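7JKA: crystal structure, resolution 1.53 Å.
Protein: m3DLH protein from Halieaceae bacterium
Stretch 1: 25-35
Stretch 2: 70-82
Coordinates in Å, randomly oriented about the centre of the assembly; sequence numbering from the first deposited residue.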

ATOM      1  N   HIS A  25      14.310   8.511 -13.318  1.00 28.18           N
ATOM      2  CA  HIS A  25      14.520   9.889 -12.894  1.00 25.83           C
ATOM      3  C   HIS A  25      15.174   9.942 -11.524  1.00 20.21           C
ATOM      4  O   HIS A  25      16.192  10.605 -11.306  1.00 30.39           O
ATOM      5  CB  HIS A  25      13.181  10.648 -12.808  1.00 35.02           C
ATOM      6  CG  HIS A  25      12.490  10.887 -14.120  1.00 47.10           C
ATOM      7  ND1 HIS A  25      11.303  11.585 -14.203  1.00 50.35           N
ATOM      8  CD2 HIS A  25      12.807  10.535 -15.388  1.00 41.75           C
ATOM      9  CE1 HIS A  25      10.919  11.657 -15.466  1.00 50.66           C
ATOM     10  NE2 HIS A  25      11.816  11.031 -16.206  1.00 38.10           N
ATOM     11  N   THR A  26      14.584   9.227 -10.582  1.00 18.68           N
ATOM     12  CA  THR A  26      14.850   9.363  -9.167  1.00 18.31           C
ATOM     13  C   THR A  26      15.486   8.085  -8.660  1.00 17.52           C
ATOM     14  O   THR A  26      15.150   6.987  -9.113  1.00 16.97           O
ATOM     15  CB  THR A  26      13.532   9.639  -8.431  1.00 17.95           C
ATOM     16  OG1 THR A  26      12.969  10.869  -8.926  1.00 22.49           O
ATOM     17  CG2 THR A  26      13.731   9.722  -6.925  1.00 19.16           C
ATOM     18  N   GLN A  27      16.399   8.237  -7.708  1.00 18.12           N
ATOM     19  CA  GLN A  27      17.019   7.102  -7.046  1.00 17.68           C
ATOM     20  C   GLN A  27      16.232   6.784  -5.780  1.00 16.54           C
ATOM     21  O   GLN A  27      16.075   7.654  -4.921  1.00 19.45           O
ATOM     22  CB  GLN A  27      18.470   7.434  -6.709  1.00 21.82           C
ATOM     23  CG  GLN A  27      19.174   6.371  -5.919  1.00 30.31           C
ATOM     24  CD  GLN A  27      19.288   5.082  -6.684  1.00 36.80           C
ATOM     25  OE1 GLN A  27      19.780   5.059  -7.815  1.00 39.71           O
ATOM     26  NE2 GLN A  27      18.828   3.993  -6.076  1.00 25.28           N
ATOM     27  N   PHE A  28      15.735   5.544  -5.670  1.00 15.23           N
ATOM     28  CA  PHE A  28      14.933   5.106  -4.540  1.00 14.35           C
ATOM     29  C   PHE A  28      15.697   4.082  -3.713  1.00 16.18           C
ATOM     30  O   PHE A  28      16.560   3.363  -4.228  1.00 17.59           O
ATOM     31  CB  PHE A  28      13.607   4.468  -5.001  1.00 15.34           C
ATOM     32  CG  PHE A  28      12.717   5.407  -5.751  1.00 13.53           C
ATOM     33  CD1 PHE A  28      11.970   6.367  -5.070  1.00 14.04           C
ATOM     34  CD2 PHE A  28      12.610   5.336  -7.129  1.00 14.27           C
ATOM     35  CE1 PHE A  28      11.163   7.261  -5.761  1.00 16.55           C
ATOM     36  CE2 PHE A  28      11.797   6.240  -7.834  1.00 16.19           C
ATOM     37  CZ  PHE A  28      11.061   7.188  -7.143  1.00 15.11           C
ATOM     38  N   VAL A  29      15.375   4.031  -2.426  1.00 14.26           N
ATOM     39  CA  VAL A  29      16.022   3.118  -1.488  1.00 14.48           C
ATOM     40  C   VAL A  29      14.915   2.465  -0.683  1.00 14.37           C
ATOM     41  O   VAL A  29      14.308   3.117   0.175  1.00 17.06           O
ATOM     42  CB  VAL A  29      17.022   3.834  -0.577  1.00 16.27           C
ATOM     43  CG1 VAL A  29      17.766   2.809   0.257  1.00 24.26           C
ATOM     44  CG2 VAL A  29      18.002   4.678  -1.414  1.00 17.64           C
ATOM     45  N   GLY A  30      14.629   1.197  -0.990  1.00 13.19           N
ATOM     46  CA  GLY A  30      13.642   0.421  -0.283  1.00 13.94           C
ATOM     47  C   GLY A  30      14.299  -0.644   0.573  1.00 15.38           C
ATOM     48  O   GLY A  30      15.519  -0.663   0.769  1.00 16.05           O
ATOM     49  N   GLU A  31      13.465  -1.528   1.098  1.00 16.85           N
ATOM     50  CA  GLU A  31      13.943  -2.574   1.989  1.00 17.19           C
ATOM     51  C   GLU A  31      13.124  -3.833   1.756  1.00 18.92           C
ATOM     52  O   GLU A  31      11.891  -3.804   1.867  1.00 16.70           O
ATOM     53  CB  GLU A  31      13.866  -2.101   3.447  1.00 16.95           C
ATOM     54  CG  GLU A  31      14.552  -3.016   4.437  1.00 23.60           C
ATOM     55  CD  GLU A  31      14.607  -2.402   5.816  1.00 25.56           C
ATOM     56  OE1 GLU A  31      13.597  -2.440   6.516  1.00 23.11           O
ATOM     57  OE2 GLU A  31      15.670  -1.864   6.205  1.00 42.55           O
ATOM     58  N   LEU A  32      13.800  -4.930   1.418  1.00 13.72           N
ATOM     59  CA  LEU A  32      13.148  -6.218   1.200  1.00 16.11           C
ATOM     60  C   LEU A  32      13.235  -7.023   2.483  1.00 15.94           C
ATOM     61  O   LEU A  32      14.314  -7.121   3.074  1.00 14.46           O
ATOM     62  CB  LEU A  32      13.789  -7.011   0.053  1.00 15.12           C
ATOM     63  CG  LEU A  32      13.064  -8.323  -0.277  1.00 13.06           C
ATOM     64  CD1 LEU A  32      11.824  -8.040  -1.154  1.00 17.37           C
ATOM     65  CD2 LEU A  32      13.960  -9.357  -0.938  1.00 17.66           C
ATOM     66  N   HIS A  33      12.099  -7.580   2.913  1.00 12.81           N
ATOM     67  CA  HIS A  33      12.010  -8.488   4.051  1.00 15.61           C
ATOM     68  C   HIS A  33      11.567  -9.853   3.563  1.00 13.56           C
ATOM     69  O   HIS A  33      10.645  -9.956   2.752  1.00 15.33           O
ATOM     70  CB  HIS A  33      11.021  -7.963   5.104  1.00 15.93           C
ATOM     71  CG  HIS A  33      11.492  -6.717   5.785  1.00 14.62           C
ATOM     72  ND1 HIS A  33      11.817  -6.682   7.122  1.00 19.64           N
ATOM     73  CD2 HIS A  33      11.706  -5.466   5.305  1.00 15.58           C
ATOM     74  CE1 HIS A  33      12.234  -5.465   7.432  1.00 20.56           C
ATOM     75  NE2 HIS A  33      12.154  -4.704   6.356  1.00 19.23           N
ATOM     76  N   TRP A  34      12.228 -10.904   4.041  1.00 14.38           N
ATOM     77  CA  TRP A  34      11.864 -12.242   3.603  1.00 15.06           C
ATOM     78  C   TRP A  34      12.274 -13.221   4.692  1.00 16.35           C
ATOM     79  O   TRP A  34      13.063 -12.893   5.579  1.00 18.10           O
ATOM     80  CB  TRP A  34      12.497 -12.581   2.243  1.00 15.24           C
ATOM     81  CG  TRP A  34      13.956 -12.934   2.309  1.00 16.10           C
ATOM     82  CD1 TRP A  34      14.478 -14.198   2.285  1.00 18.38           C
ATOM     83  CD2 TRP A  34      15.079 -12.037   2.422  1.00 16.74           C
ATOM     84  NE1 TRP A  34      15.852 -14.146   2.372  1.00 18.52           N
ATOM     85  CE2 TRP A  34      16.245 -12.834   2.466  1.00 18.19           C
ATOM     86  CE3 TRP A  34      15.216 -10.638   2.499  1.00 17.16           C
ATOM     87  CZ2 TRP A  34      17.523 -12.293   2.578  1.00 21.08           C
ATOM     88  CZ3 TRP A  34      16.503 -10.110   2.625  1.00 15.89           C
ATOM     89  CH2 TRP A  34      17.632 -10.930   2.650  1.00 18.68           C
ATOM     90  N   ASP A  35      11.720 -14.427   4.623  1.00 16.87           N
ATOM     91  CA  ASP A  35      12.087 -15.508   5.534  1.00 19.53           C
ATOM     92  C   ASP A  35      13.094 -16.399   4.824  1.00 21.59           C
ATOM     93  O   ASP A  35      12.757 -17.040   3.825  1.00 21.80           O
ATOM     94  CB  ASP A  35      10.835 -16.282   5.951  1.00 21.03           C
ATOM     95  CG  ASP A  35      11.119 -17.452   6.892  1.00 24.43           C
ATOM     96  OD1 ASP A  35      12.276 -17.677   7.313  1.00 23.89           O
ATOM     97  OD2 ASP A  35      10.140 -18.151   7.214  1.00 30.34           O
TER
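Stretch 2 (70-82) YAALAADLHGDGR

Stretch 2 lies antiparallel to stretch 1: strand 71-74 runs beside strand 27-35 at 159° between their N-to-C directions, the axes approaching to 4.5 Å, and beyond A74 a loop leads to a type I' turn, G79 to R82. T26 CG2 sits 3.7 Å from G79 CA, close enough that a CB on G79 would clash with that methyl; the backbone angles at G79, 109°/146°, call for glycine by themselves, because a CB would be jammed against H78 O. Q27 O then accepts from D80 N at 2.7 Å, tying the turn to the start of the strand. F28 lays its ring obliquely along the loop, CD1 3.7 Å from G79 N. At V29 a side chain replaces the backbone partner: V29 N donates to D76 OD2 at 2.9 Å, and the same carboxylate organises its own loop, OD1 taking H78 N and G79 N (3.0 Å each) and OD2 taking G81 N (2.8 Å). G30 must stay bare, since a CB would collide with A74 O. E31 pairs with A74 (E31 N to A74 O 3.1 Å, E31 O to A74 N 2.8 Å), and H33 with A72 (H33 N to A72 O 2.8 Å, H33 O to A72 N 2.9 Å). Between them, L32 pairs with L73 without hydrogen bonds, their side chains on the same face, L32 CD1 4.2 Å from L73 CB. At the far end, a water bridges D35 N and Y70 O, 2.8 Å from each.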

ATOM      1  N   TYR A  70       5.878 -14.416   2.985  1.00 14.69           N
ATOM      2  CA  TYR A  70       5.960 -13.600   1.781  1.00 14.70           C
ATOM      3  C   TYR A  70       7.336 -12.937   1.693  1.00 16.25           C
ATOM      4  O   TYR A  70       8.109 -12.939   2.644  1.00 16.97           O
ATOM      5  CB  TYR A  70       4.864 -12.538   1.766  1.00 14.29           C
ATOM      6  CG  TYR A  70       3.477 -13.091   2.002  1.00 16.65           C
ATOM      7  CD1 TYR A  70       3.063 -14.264   1.387  1.00 21.60           C
ATOM      8  CD2 TYR A  70       2.604 -12.451   2.849  1.00 19.77           C
ATOM      9  CE1 TYR A  70       1.814 -14.763   1.599  1.00 22.19           C
ATOM     10  CE2 TYR A  70       1.344 -12.948   3.074  1.00 18.09           C
ATOM     11  CZ  TYR A  70       0.958 -14.095   2.441  1.00 18.54           C
ATOM     12  OH  TYR A  70      -0.298 -14.614   2.647  1.00 25.49           O
ATOM     13  N   ALA A  71       7.629 -12.368   0.526  1.00 12.75           N
ATOM     14  CA  ALA A  71       8.758 -11.465   0.330  1.00 13.14           C
ATOM     15  C   ALA A  71       8.164 -10.090   0.122  1.00 14.79           C
ATOM     16  O   ALA A  71       7.394  -9.901  -0.816  1.00 14.09           O
ATOM     17  CB  ALA A  71       9.596 -11.872  -0.888  1.00 14.79           C
ATOM     18  N   ALA A  72       8.485  -9.147   1.008  1.00 12.56           N
ATOM     19  CA  ALA A  72       7.803  -7.868   1.053  1.00 11.38           C
ATOM     20  C   ALA A  72       8.813  -6.749   0.848  1.00 12.61           C
ATOM     21  O   ALA A  72       9.806  -6.660   1.575  1.00 13.98           O
ATOM     22  CB  ALA A  72       7.064  -7.724   2.390  1.00 13.83           C
ATOM     23  N   LEU A  73       8.542  -5.876  -0.130  1.00 11.93           N
ATOM     24  CA  LEU A  73       9.387  -4.712  -0.385  1.00 11.52           C
ATOM     25  C   LEU A  73       8.716  -3.486   0.218  1.00 12.30           C
ATOM     26  O   LEU A  73       7.674  -3.039  -0.276  1.00 13.46           O
ATOM     27  CB  LEU A  73       9.609  -4.520  -1.882  1.00 14.36           C
ATOM     28  CG  LEU A  73      10.518  -3.327  -2.220  1.00 14.64           C
ATOM     29  CD1 LEU A  73      11.950  -3.670  -1.885  1.00 15.01           C
ATOM     30  CD2 LEU A  73      10.416  -2.939  -3.692  1.00 15.42           C
ATOM     31  N   ALA A  74       9.313  -2.940   1.268  1.00 11.94           N
ATOM     32  CA  ALA A  74       8.905  -1.631   1.764  1.00 13.23           C
ATOM     33  C   ALA A  74       9.432  -0.569   0.797  1.00 12.79           C
ATOM     34  O   ALA A  74      10.649  -0.449   0.601  1.00 14.61           O
ATOM     35  CB  ALA A  74       9.446  -1.433   3.178  1.00 13.84           C
ATOM     36  N   ALA A  75       8.530   0.193   0.200  1.00 11.48           N
ATOM     37  CA  ALA A  75       8.866   1.103  -0.885  1.00 12.32           C
ATOM     38  C   ALA A  75       9.183   2.512  -0.397  1.00 14.77           C
ATOM     39  O   ALA A  75       8.655   2.990   0.613  1.00 13.92           O
ATOM     40  CB  ALA A  75       7.715   1.197  -1.886  1.00 14.23           C
ATOM     41  N   ASP A  76      10.020   3.190  -1.175  1.00 11.32           N
ATOM     42  CA  ASP A  76      10.410   4.577  -0.941  1.00 13.34           C
ATOM     43  C   ASP A  76       9.517   5.481  -1.797  1.00 14.66           C
ATOM     44  O   ASP A  76       9.493   5.335  -3.020  1.00 15.01           O
ATOM     45  CB  ASP A  76      11.892   4.684  -1.319  1.00 13.11           C
ATOM     46  CG  ASP A  76      12.458   6.101  -1.273  1.00 15.87           C
ATOM     47  OD1 ASP A  76      11.772   7.058  -0.864  1.00 16.11           O
ATOM     48  OD2 ASP A  76      13.644   6.228  -1.649  1.00 13.97           O
ATOM     49  N   LEU A  77       8.783   6.416  -1.165  1.00 12.60           N
ATOM     50  CA  LEU A  77       7.882   7.271  -1.930  1.00 13.77           C
ATOM     51  C   LEU A  77       8.560   8.495  -2.518  1.00 16.42           C
ATOM     52  O   LEU A  77       7.997   9.113  -3.433  1.00 18.53           O
ATOM     53  CB  LEU A  77       6.730   7.772  -1.057  1.00 16.20           C
ATOM     54  CG  LEU A  77       5.733   6.719  -0.571  1.00 18.94           C
ATOM     55  CD1 LEU A  77       4.722   7.386   0.352  1.00 15.59           C
ATOM     56  CD2 LEU A  77       5.039   6.046  -1.771  1.00 19.80           C
ATOM     57  N   HIS A  78       9.719   8.896  -1.996  1.00 16.92           N
ATOM     58  CA  HIS A  78      10.228  10.240  -2.248  1.00 15.12           C
ATOM     59  C   HIS A  78      11.577  10.278  -2.925  1.00 17.73           C
ATOM     60  O   HIS A  78      11.900  11.282  -3.584  1.00 21.04           O
ATOM     61  CB  HIS A  78      10.332  11.019  -0.934  1.00 17.23           C
ATOM     62  CG  HIS A  78       9.049  11.039  -0.177  1.00 20.46           C
ATOM     63  ND1 HIS A  78       7.848  11.366  -0.771  1.00 21.21           N
ATOM     64  CD2 HIS A  78       8.766  10.748   1.116  1.00 20.45           C
ATOM     65  CE1 HIS A  78       6.879  11.282   0.125  1.00 18.10           C
ATOM     66  NE2 HIS A  78       7.413  10.923   1.281  1.00 17.76           N
ATOM     67  N   GLY A  79      12.365   9.245  -2.770  1.00 14.99           N
ATOM     68  CA  GLY A  79      13.701   9.173  -3.313  1.00 15.73           C
ATOM     69  C   GLY A  79      14.734   9.257  -2.210  1.00 19.42           C
ATOM     70  O   GLY A  79      14.563   9.970  -1.214  1.00 16.98           O
ATOM     71  N   ASP A  80      15.838   8.540  -2.408  1.00 17.51           N
ATOM     72  CA  ASP A  80      16.975   8.520  -1.489  1.00 18.01           C
ATOM     73  C   ASP A  80      16.546   8.166  -0.070  1.00 19.94           C
ATOM     74  O   ASP A  80      17.215   8.556   0.897  1.00 19.98           O
ATOM     75  CB  ASP A  80      17.711   9.861  -1.513  1.00 22.53           C
ATOM     76  CG  ASP A  80      18.335  10.151  -2.865  1.00 22.09           C
ATOM     77  OD1 ASP A  80      18.917   9.225  -3.459  1.00 25.64           O
ATOM     78  OD2 ASP A  80      18.265  11.315  -3.302  1.00 32.24           O
ATOM     79  N   GLY A  81      15.433   7.449   0.058  1.00 18.92           N
ATOM     80  CA  GLY A  81      14.941   7.061   1.369  1.00 17.18           C
ATOM     81  C   GLY A  81      14.448   8.215   2.210  1.00 23.12           C
ATOM     82  O   GLY A  81      14.329   8.077   3.430  1.00 21.56           O
ATOM     83  N   ARG A  82      14.129   9.343   1.589  1.00 18.94           N
ATOM     84  CA  ARG A  82      13.837  10.552   2.347  1.00 18.83           C
ATOM     85  C   ARG A  82      12.540  10.387   3.134  1.00 17.32           C
ATOM     86  O   ARG A  82      11.572   9.772   2.665  1.00 19.14           O
ATOM     87  CB  ARG A  82      13.765  11.763   1.407  1.00 24.33           C
ATOM     88  CG  ARG A  82      15.154  12.333   1.022  1.00 32.76           C
ATOM     89  CD  ARG A  82      15.108  13.556   0.038  1.00 30.01           C
ATOM     90  NE  ARG A  82      14.579  13.211  -1.297  1.00 34.71           N
ATOM     91  CZ  ARG A  82      15.343  12.876  -2.340  1.00 38.57           C
ATOM     92  NH1 ARG A  82      14.800  12.571  -3.522  1.00 28.28           N
ATOM     93  NH2 ARG A  82      16.662  12.849  -2.207  1.00 38.32           N
TER
HETATM   94  O   HOH W   1      17.382  10.641  -6.546  1.00 26.82           O
HETATM   95  O   HOH W   2       9.814 -15.159   2.696  1.00 23.16           O